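Local coordinates for protein RNA polymerase ECF-subfamily sigma factor (Streptomyces venezuelae, PDB 6DXO) that probably directs RNA polymerase to specific promoters during aerial mycelium formation and is usually held inactive by an anti-sigma factor until released, at residues T44-T47 against F48-A51; G66-L69 against V70-R74; A118-A121 against R122-K126. All coordinates share one frame; numbering follows the deposited sequence.

Interaction 1 of 3, residues T44-T47 against F48-A51; sequences TSET and FLRA
T44 and F48 sit one turn apart on helix 37-53 of sigma-70 region 2. Their side chains lie side by side, pointing the same way. With T44 OG1 beside the backbone N (chi1 -64°), CG2 is anti to that N and comes within 4.1 Å of F48 CE1. The F48 ring also has the carbonyl of T44 at its edge, in plane, with T44 O 3.2 Å from F48 CD1. That oxygen accepts the helical N-H of F48, and T44 OG1 is bonded to A40 O. Y19 meets the F48 ring edge-to-face. L49 leans back over S45: L49 CD1 is 3.9 Å from S45 OG. L70 of the partner chain packs on F48 and L49, and Q66 of that chain packs on T44 and S45. T44 and S45 belong to the probable polymerase core-binding motif, consistent with the partner covering that surface. On another side of the helix, R50 bends at chi2 and chi3. E46 OE2 lies at the guanidinium edge, 4.5 Å from R50 NE, and forms its salt bridge with R53. One water accepts from R50 NH2 at 2.7 Å and donates weakly to E46 OE2 at 3.5 Å.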
ATOM      1  N   THR A  44       1.881  -1.948  -7.051  1.00 16.75           N
ATOM      2  CA  THR A  44       1.122  -2.052  -5.804  1.00 16.89           C
ATOM      3  C   THR A  44      -0.046  -1.092  -5.909  1.00 14.83           C
ATOM      4  O   THR A  44      -1.200  -1.446  -5.626  1.00 15.93           O
ATOM      5  CB  THR A  44       2.017  -1.718  -4.573  1.00 20.09           C
ATOM      6  OG1 THR A  44       3.054  -2.699  -4.467  1.00 18.59           O
ATOM      7  CG2 THR A  44       1.192  -1.752  -3.287  1.00 16.75           C
ATOM      8  N   SER A  45       0.253   0.121  -6.351  1.00 17.04           N
ATOM      9  CA  SER A  45      -0.774   1.131  -6.583  1.00 21.43           C
ATOM     10  C   SER A  45      -1.795   0.626  -7.588  1.00 22.68           C
ATOM     11  O   SER A  45      -2.995   0.686  -7.343  1.00 19.06           O
ATOM     12  CB  SER A  45      -0.131   2.420  -7.097  1.00 26.89           C
ATOM     13  OG  SER A  45      -1.111   3.333  -7.549  1.00 45.28           O
ATOM     14  N   GLU A  46      -1.321   0.119  -8.723  1.00 16.86           N
ATOM     15  CA  GLU A  46      -2.247  -0.423  -9.728  1.00 19.47           C
ATOM     16  C   GLU A  46      -3.139  -1.573  -9.223  1.00 18.79           C
ATOM     17  O   GLU A  46      -4.310  -1.673  -9.618  1.00 20.22           O
ATOM     18  CB  GLU A  46      -1.492  -0.851 -10.984  1.00 22.06           C
ATOM     19  CG  GLU A  46      -2.409  -1.205 -12.151  1.00 39.30           C
ATOM     20  CD  GLU A  46      -3.267  -0.022 -12.600  1.00 55.37           C
ATOM     21  OE1 GLU A  46      -2.801   1.135 -12.482  1.00 58.49           O
ATOM     22  OE2 GLU A  46      -4.407  -0.246 -13.067  1.00 60.59           O
ATOM     23  N   THR A  47      -2.597  -2.431  -8.363  1.00 12.99           N
ATOM     24  CA  THR A  47      -3.364  -3.532  -7.789  1.00 14.88           C
ATOM     25  C   THR A  47      -4.560  -2.996  -7.013  1.00 18.93           C
ATOM     26  O   THR A  47      -5.692  -3.422  -7.213  1.00 18.19           O
ATOM     27  CB  THR A  47      -2.502  -4.414  -6.867  1.00 14.50           C
ATOM     28  OG1 THR A  47      -1.495  -5.088  -7.641  1.00 17.18           O
ATOM     29  CG2 THR A  47      -3.347  -5.438  -6.143  1.00 16.68           C
ATOM     30  N   PHE A  48      -4.305  -2.049  -6.120  1.00 14.40           N
ATOM     31  CA  PHE A  48      -5.409  -1.463  -5.369  1.00 19.23           C
ATOM     32  C   PHE A  48      -6.404  -0.699  -6.245  1.00 22.88           C
ATOM     33  O   PHE A  48      -7.627  -0.748  -6.008  1.00 17.33           O
ATOM     34  CB  PHE A  48      -4.879  -0.586  -4.232  1.00 15.50           C
ATOM     35  CG  PHE A  48      -4.378  -1.371  -3.068  1.00 15.11           C
ATOM     36  CD1 PHE A  48      -3.037  -1.764  -2.994  1.00 17.96           C
ATOM     37  CD2 PHE A  48      -5.243  -1.748  -2.054  1.00 16.07           C
ATOM     38  CE1 PHE A  48      -2.581  -2.513  -1.912  1.00 17.67           C
ATOM     39  CE2 PHE A  48      -4.792  -2.483  -0.963  1.00 17.14           C
ATOM     40  CZ  PHE A  48      -3.457  -2.873  -0.887  1.00 15.92           C
ATOM     41  N   LEU A  49      -5.892   0.021  -7.239  1.00 19.54           N
ATOM     42  CA  LEU A  49      -6.771   0.777  -8.129  1.00 30.29           C
ATOM     43  C   LEU A  49      -7.721  -0.138  -8.905  1.00 27.22           C
ATOM     44  O   LEU A  49      -8.887   0.208  -9.142  1.00 26.38           O
ATOM     45  CB  LEU A  49      -5.961   1.669  -9.077  1.00 24.13           C
ATOM     46  CG  LEU A  49      -5.402   2.955  -8.457  1.00 27.83           C
ATOM     47  CD1 LEU A  49      -4.473   3.661  -9.428  1.00 37.27           C
ATOM     48  CD2 LEU A  49      -6.541   3.875  -8.046  1.00 32.05           C
ATOM     49  N   ARG A  50      -7.228  -1.314  -9.287  1.00 23.57           N
ATOM     50  CA  ARG A  50      -8.054  -2.273 -10.005  1.00 22.96           C
ATOM     51  C   ARG A  50      -9.140  -2.851  -9.096  1.00 24.28           C
ATOM     52  O   ARG A  50     -10.293  -2.983  -9.505  1.00 28.03           O
ATOM     53  CB  ARG A  50      -7.191  -3.393 -10.599  1.00 27.85           C
ATOM     54  CG  ARG A  50      -7.946  -4.383 -11.449  1.00 43.16           C
ATOM     55  CD  ARG A  50      -8.062  -3.899 -12.881  1.00 58.69           C
ATOM     56  NE  ARG A  50      -6.790  -3.998 -13.594  1.00 68.73           N
ATOM     57  CZ  ARG A  50      -6.446  -5.027 -14.362  1.00 68.51           C
ATOM     58  NH1 ARG A  50      -7.280  -6.045 -14.519  1.00 73.75           N
ATOM     59  NH2 ARG A  50      -5.271  -5.039 -14.976  1.00 64.39           N
ATOM     60  N   ALA A  51      -8.771  -3.169  -7.860  1.00 19.60           N
ATOM     61  CA  ALA A  51      -9.712  -3.716  -6.892  1.00 21.64           C
ATOM     62  C   ALA A  51     -10.829  -2.709  -6.663  1.00 27.36           C
ATOM     63  O   ALA A  51     -12.007  -3.063  -6.561  1.00 23.70           O
ATOM     64  CB  ALA A  51      -9.013  -4.025  -5.587  1.00 17.27           C
TER
HETATM   65  O   HOH W   1      -4.223  -2.587 -15.596  1.00 56.76           O

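Interaction 2 of 3, residues G66-L69 against V70-R74; sequences GAWL and VTIAR
The N-H groups of V70, T71, I72 and A73 bond to the carbonyls of G66, A67, W68 and L69, a regular alpha-helical run in helix 65-79. W68 and I72 carry the main side-chain contact. The indole of W68 extends with CG anti to the backbone N (chi1 -171°), and I72 turns its CD1 over one face of it. This methyl lies 3.8 Å from the centroid of the five-membered ring, 13° off the normal, a CH-pi contact. Its nearest ring atom is W68 CE2, at 3.7 Å. F58 stacks on W68, and W60 meets it edge-to-face, so the indole sits in an aromatic cluster. T71 bonds back to the helix. Its OG1 stands between the backbone N and the carbonyl carbon (chi1 58°) and donates to W68 O at 2.8 Å. W68 O also takes the N-H of I72 at 2.9 Å, so two donors grip one oxygen. The hydroxyl comes in from the side of the C=O, while the amide approaches much nearer its axis. The buried side of the helix, L69, I72 and A73, packs on helices 12-31 and 37-53 in the helical core of sigma-70 region 2.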
ATOM      1  N   GLY A  66      -7.922 -10.067   0.708  1.00 26.60           N
ATOM      2  CA  GLY A  66      -6.482 -10.235   0.606  1.00 26.27           C
ATOM      3  C   GLY A  66      -6.080 -11.181  -0.514  1.00 24.66           C
ATOM      4  O   GLY A  66      -5.171 -10.898  -1.289  1.00 19.77           O
ATOM      5  N   ALA A  67      -6.766 -12.317  -0.615  1.00 21.44           N
ATOM      6  CA  ALA A  67      -6.504 -13.258  -1.696  1.00 24.76           C
ATOM      7  C   ALA A  67      -6.801 -12.644  -3.060  1.00 18.89           C
ATOM      8  O   ALA A  67      -6.100 -12.887  -4.025  1.00 19.55           O
ATOM      9  CB  ALA A  67      -7.309 -14.551  -1.495  1.00 27.66           C
ATOM     10  N   TRP A  68      -7.838 -11.814  -3.129  1.00 18.23           N
ATOM     11  CA  TRP A  68      -8.202 -11.158  -4.376  1.00 14.97           C
ATOM     12  C   TRP A  68      -7.112 -10.183  -4.801  1.00 20.11           C
ATOM     13  O   TRP A  68      -6.720 -10.136  -5.960  1.00 19.92           O
ATOM     14  CB  TRP A  68      -9.531 -10.411  -4.180  1.00 17.43           C
ATOM     15  CG  TRP A  68     -10.132  -9.867  -5.420  1.00 19.48           C
ATOM     16  CD1 TRP A  68     -10.139 -10.438  -6.654  1.00 30.32           C
ATOM     17  CD2 TRP A  68     -10.855  -8.637  -5.541  1.00 20.75           C
ATOM     18  NE1 TRP A  68     -10.804  -9.633  -7.548  1.00 28.49           N
ATOM     19  CE2 TRP A  68     -11.261  -8.521  -6.888  1.00 26.02           C
ATOM     20  CE3 TRP A  68     -11.175  -7.612  -4.642  1.00 22.97           C
ATOM     21  CZ2 TRP A  68     -11.989  -7.419  -7.363  1.00 25.50           C
ATOM     22  CZ3 TRP A  68     -11.891  -6.515  -5.111  1.00 23.90           C
ATOM     23  CH2 TRP A  68     -12.300  -6.432  -6.457  1.00 29.65           C
ATOM     24  N   LEU A  69      -6.625  -9.405  -3.841  1.00 17.55           N
ATOM     25  CA  LEU A  69      -5.537  -8.475  -4.120  1.00 14.69           C
ATOM     26  C   LEU A  69      -4.335  -9.242  -4.691  1.00 15.42           C
ATOM     27  O   LEU A  69      -3.750  -8.845  -5.678  1.00 16.72           O
ATOM     28  CB  LEU A  69      -5.134  -7.738  -2.843  1.00 16.60           C
ATOM     29  CG  LEU A  69      -6.104  -6.646  -2.361  1.00 20.68           C
ATOM     30  CD1 LEU A  69      -5.688  -6.097  -0.998  1.00 22.53           C
ATOM     31  CD2 LEU A  69      -6.217  -5.506  -3.379  1.00 20.04           C
ATOM     32  N   VAL A  70      -3.984 -10.346  -4.054  1.00 18.94           N
ATOM     33  CA  VAL A  70      -2.835 -11.130  -4.484  1.00 21.62           C
ATOM     34  C   VAL A  70      -3.013 -11.660  -5.907  1.00 21.05           C
ATOM     35  O   VAL A  70      -2.085 -11.631  -6.732  1.00 17.82           O
ATOM     36  CB  VAL A  70      -2.528 -12.256  -3.480  1.00 26.22           C
ATOM     37  CG1 VAL A  70      -1.520 -13.220  -4.066  1.00 34.26           C
ATOM     38  CG2 VAL A  70      -2.002 -11.653  -2.163  1.00 32.40           C
ATOM     39  N   THR A  71      -4.222 -12.109  -6.213  1.00 17.82           N
ATOM     40  CA  THR A  71      -4.488 -12.626  -7.542  1.00 18.23           C
ATOM     41  C   THR A  71      -4.477 -11.519  -8.590  1.00 19.75           C
ATOM     42  O   THR A  71      -4.023 -11.731  -9.699  1.00 21.38           O
ATOM     43  CB  THR A  71      -5.793 -13.474  -7.580  1.00 16.62           C
ATOM     44  OG1 THR A  71      -6.904 -12.687  -7.131  1.00 27.51           O
ATOM     45  CG2 THR A  71      -5.662 -14.661  -6.657  1.00 23.94           C
ATOM     46  N   ILE A  72      -4.938 -10.320  -8.220  1.00 17.81           N
ATOM     47  CA  ILE A  72      -4.830  -9.165  -9.105  1.00 20.26           C
ATOM     48  C   ILE A  72      -3.385  -8.770  -9.381  1.00 20.90           C
ATOM     49  O   ILE A  72      -3.027  -8.471 -10.517  1.00 23.39           O
ATOM     50  CB  ILE A  72      -5.601  -7.942  -8.542  1.00 20.77           C
ATOM     51  CG1 ILE A  72      -7.110  -8.165  -8.665  1.00 24.16           C
ATOM     52  CG2 ILE A  72      -5.183  -6.651  -9.260  1.00 18.00           C
ATOM     53  CD1 ILE A  72      -7.924  -7.219  -7.798  1.00 23.49           C
ATOM     54  N   ALA A  73      -2.554  -8.756  -8.335  1.00 15.76           N
ATOM     55  CA  ALA A  73      -1.161  -8.378  -8.492  1.00 18.52           C
ATOM     56  C   ALA A  73      -0.475  -9.416  -9.366  1.00 19.46           C
ATOM     57  O   ALA A  73       0.326  -9.074 -10.219  1.00 19.44           O
ATOM     58  CB  ALA A  73      -0.449  -8.256  -7.131  1.00 15.26           C
ATOM     59  N   ARG A  74      -0.801 -10.681  -9.135  1.00 19.50           N
ATOM     60  CA  ARG A  74      -0.278 -11.764  -9.976  1.00 21.13           C
ATOM     61  C   ARG A  74      -0.577 -11.526 -11.470  1.00 21.17           C
ATOM     62  O   ARG A  74       0.316 -11.664 -12.314  1.00 26.34           O
ATOM     63  CB  ARG A  74      -0.805 -13.125  -9.524  1.00 20.76           C
ATOM     64  CG  ARG A  74      -0.173 -14.292 -10.313  1.00 25.82           C
ATOM     65  CD  ARG A  74      -0.634 -15.626  -9.795  1.00 23.95           C
ATOM     66  NE  ARG A  74      -2.086 -15.756  -9.802  1.00 24.12           N
ATOM     67  CZ  ARG A  74      -2.741 -16.671  -9.101  1.00 22.97           C
ATOM     68  NH1 ARG A  74      -2.062 -17.523  -8.337  1.00 26.59           N
ATOM     69  NH2 ARG A  74      -4.068 -16.729  -9.151  1.00 24.32           N
TER

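Interaction 3 of 3, residues A118-A121 against R122-K126; sequences AETA and RVMGK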
ATOM      1  N   ALA A 118      10.215  23.913   8.303  1.00 22.44           N
ATOM      2  CA  ALA A 118      11.174  23.462   9.313  1.00 22.78           C
ATOM      3  C   ALA A 118      11.082  21.961   9.601  1.00 23.34           C
ATOM      4  O   ALA A 118      12.100  21.267   9.651  1.00 20.85           O
ATOM      5  CB  ALA A 118      11.013  24.264  10.607  1.00 24.13           C
ATOM      6  N   GLU A 119       9.862  21.463   9.792  1.00 18.52           N
ATOM      7  CA  GLU A 119       9.646  20.034  10.012  1.00 23.06           C
ATOM      8  C   GLU A 119      10.145  19.240   8.803  1.00 19.37           C
ATOM      9  O   GLU A 119      10.870  18.259   8.969  1.00 21.85           O
ATOM     10  CB  GLU A 119       8.165  19.728  10.299  1.00 19.01           C
ATOM     11  CG  GLU A 119       7.689  20.190  11.685  1.00 19.47           C
ATOM     12  CD  GLU A 119       6.212  20.543  11.718  1.00 30.02           C
ATOM     13  OE1 GLU A 119       5.507  20.424  10.717  1.00 28.35           O
ATOM     14  OE2 GLU A 119       5.736  20.993  12.873  1.00 32.85           O
ATOM     15  N   THR A 120       9.783  19.682   7.595  1.00 16.41           N
ATOM     16  CA  THR A 120      10.253  19.030   6.365  1.00 19.61           C
ATOM     17  C   THR A 120      11.785  19.019   6.271  1.00 22.52           C
ATOM     18  O   THR A 120      12.409  18.016   5.907  1.00 19.65           O
ATOM     19  CB  THR A 120       9.631  19.696   5.118  1.00 24.10           C
ATOM     20  OG1 THR A 120       8.205  19.531   5.165  1.00 18.99           O
ATOM     21  CG2 THR A 120      10.162  19.070   3.828  1.00 19.38           C
ATOM     22  N   ALA A 121      12.400  20.141   6.605  1.00 21.55           N
ATOM     23  CA  ALA A 121      13.857  20.202   6.606  1.00 25.27           C
ATOM     24  C   ALA A 121      14.460  19.135   7.521  1.00 23.90           C
ATOM     25  O   ALA A 121      15.396  18.429   7.127  1.00 25.93           O
ATOM     26  CB  ALA A 121      14.339  21.595   6.996  1.00 29.70           C
ATOM     27  N   ARG A 122      13.907  18.996   8.725  1.00 17.15           N
ATOM     28  CA  ARG A 122      14.412  18.004   9.674  1.00 20.23           C
ATOM     29  C   ARG A 122      14.293  16.586   9.128  1.00 22.52           C
ATOM     30  O   ARG A 122      15.237  15.797   9.225  1.00 22.98           O
ATOM     31  CB  ARG A 122      13.701  18.083  11.029  1.00 27.05           C
ATOM     32  CG  ARG A 122      13.682  19.452  11.674  1.00 33.77           C
ATOM     33  CD  ARG A 122      15.073  19.949  12.050  1.00 45.54           C
ATOM     34  NE  ARG A 122      14.976  21.214  12.776  1.00 50.14           N
ATOM     35  CZ  ARG A 122      14.868  22.406  12.193  1.00 51.34           C
ATOM     36  NH1 ARG A 122      14.858  22.506  10.869  1.00 50.58           N
ATOM     37  NH2 ARG A 122      14.771  23.501  12.937  1.00 38.34           N
ATOM     38  N   VAL A 123      13.130  16.254   8.560  1.00 18.53           N
ATOM     39  CA  VAL A 123      12.919  14.923   7.982  1.00 18.32           C
ATOM     40  C   VAL A 123      13.840  14.611   6.803  1.00 20.87           C
ATOM     41  O   VAL A 123      14.344  13.481   6.673  1.00 20.71           O
ATOM     42  CB  VAL A 123      11.464  14.761   7.496  1.00 21.86           C
ATOM     43  CG1 VAL A 123      11.284  13.424   6.739  1.00 19.29           C
ATOM     44  CG2 VAL A 123      10.513  14.861   8.673  1.00 23.83           C
ATOM     45  N   MET A 124      14.042  15.597   5.935  1.00 20.52           N
ATOM     46  CA  MET A 124      14.816  15.378   4.711  1.00 28.90           C
ATOM     47  C   MET A 124      16.325  15.564   4.895  1.00 25.99           C
ATOM     48  O   MET A 124      17.104  15.236   3.996  1.00 28.25           O
ATOM     49  CB  MET A 124      14.304  16.274   3.581  1.00 25.17           C
ATOM     50  CG  MET A 124      12.883  15.926   3.133  1.00 23.99           C
ATOM     51  SD  MET A 124      12.358  16.776   1.639  1.00 28.87           S
ATOM     52  CE  MET A 124      13.282  15.873   0.387  1.00 35.11           C
ATOM     53  N   GLY A 125      16.725  16.080   6.050  1.00 26.34           N
ATOM     54  CA  GLY A 125      18.133  16.315   6.323  1.00 34.45           C
ATOM     55  C   GLY A 125      18.681  17.455   5.484  1.00 42.80           C
ATOM     56  O   GLY A 125      19.824  17.422   5.024  1.00 40.96           O
ATOM     57  N   LYS A 126      17.855  18.474   5.287  1.00 34.78           N
ATOM     58  CA  LYS A 126      18.252  19.650   4.530  1.00 30.24           C
ATOM     59  C   LYS A 126      17.994  20.911   5.350  1.00 32.87           C
ATOM     60  O   LYS A 126      17.305  20.867   6.361  1.00 30.28           O
ATOM     61  CB  LYS A 126      17.490  19.693   3.205  1.00 27.80           C
ATOM     62  CG  LYS A 126      17.671  18.424   2.388  1.00 37.23           C
ATOM     63  CD  LYS A 126      17.217  18.582   0.956  1.00 48.96           C
ATOM     64  CE  LYS A 126      18.092  17.750   0.034  1.00 58.62           C
ATOM     65  NZ  LYS A 126      17.833  18.055  -1.397  1.00 67.82           N
TER
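R122, V123 and M124 donate their N-H groups to the carbonyls of A118, E119 and T120 in the last turn of helix 117-124. The helix ends at M124, and G125, with positive phi, turns the chain. K126 N reaches back to A121 O at 3.1 Å, a 6→1 bond like that of a Schellman motif. G125 N also approaches A121 O, at 2.9 Å, but that bond is weak. The apolar contacts are small. T120 and M124 run side by side, pointing the same way. M124 CG lies beside the backbone N, and chi2 of -171° carries SD to 3.9 Å from T120 CG2. The methyl of A121 touches K126 O at 3.1 Å, where the chain folds back. Chi1 of -53° puts R122 CG 3.1 Å from A118 O, and after the bend at chi2 A121 CB lies at the guanidinium edge. M124 also packs on L109 and L134, and A121 on I131. T120 OG1 bonds to S116 O, K126 NZ to Q102 OE1, and R122 has a long, weak ion pair with E128. The chemistry implies a helix end capped by K126 N on A121 O, with G125 making the turn within the region 4 helix-turn-helix.

Interactions 1 and 2 belong to region 2 and touch each other, their centres about 9 Å apart. They lie on adjoining helices, 37-53 and 65-79, where T47 packs on A73 and F48 on L69. Interaction 1 is buried and also meets the partner chain. Interaction 2 is partly buried, with aromatic rings F58 and W60 around W68. Interaction 3 lies in region 4, on the other side of the chain's centre, its nearest atoms about 20 Å from interaction 1. It is the most exposed and the only one that ends its helix. The first two are carried mainly by rings and apolar groups, with a water-linked E46/R50 pair and a threonine-to-carbonyl bond beside them, whereas the third depends mainly on backbone capping.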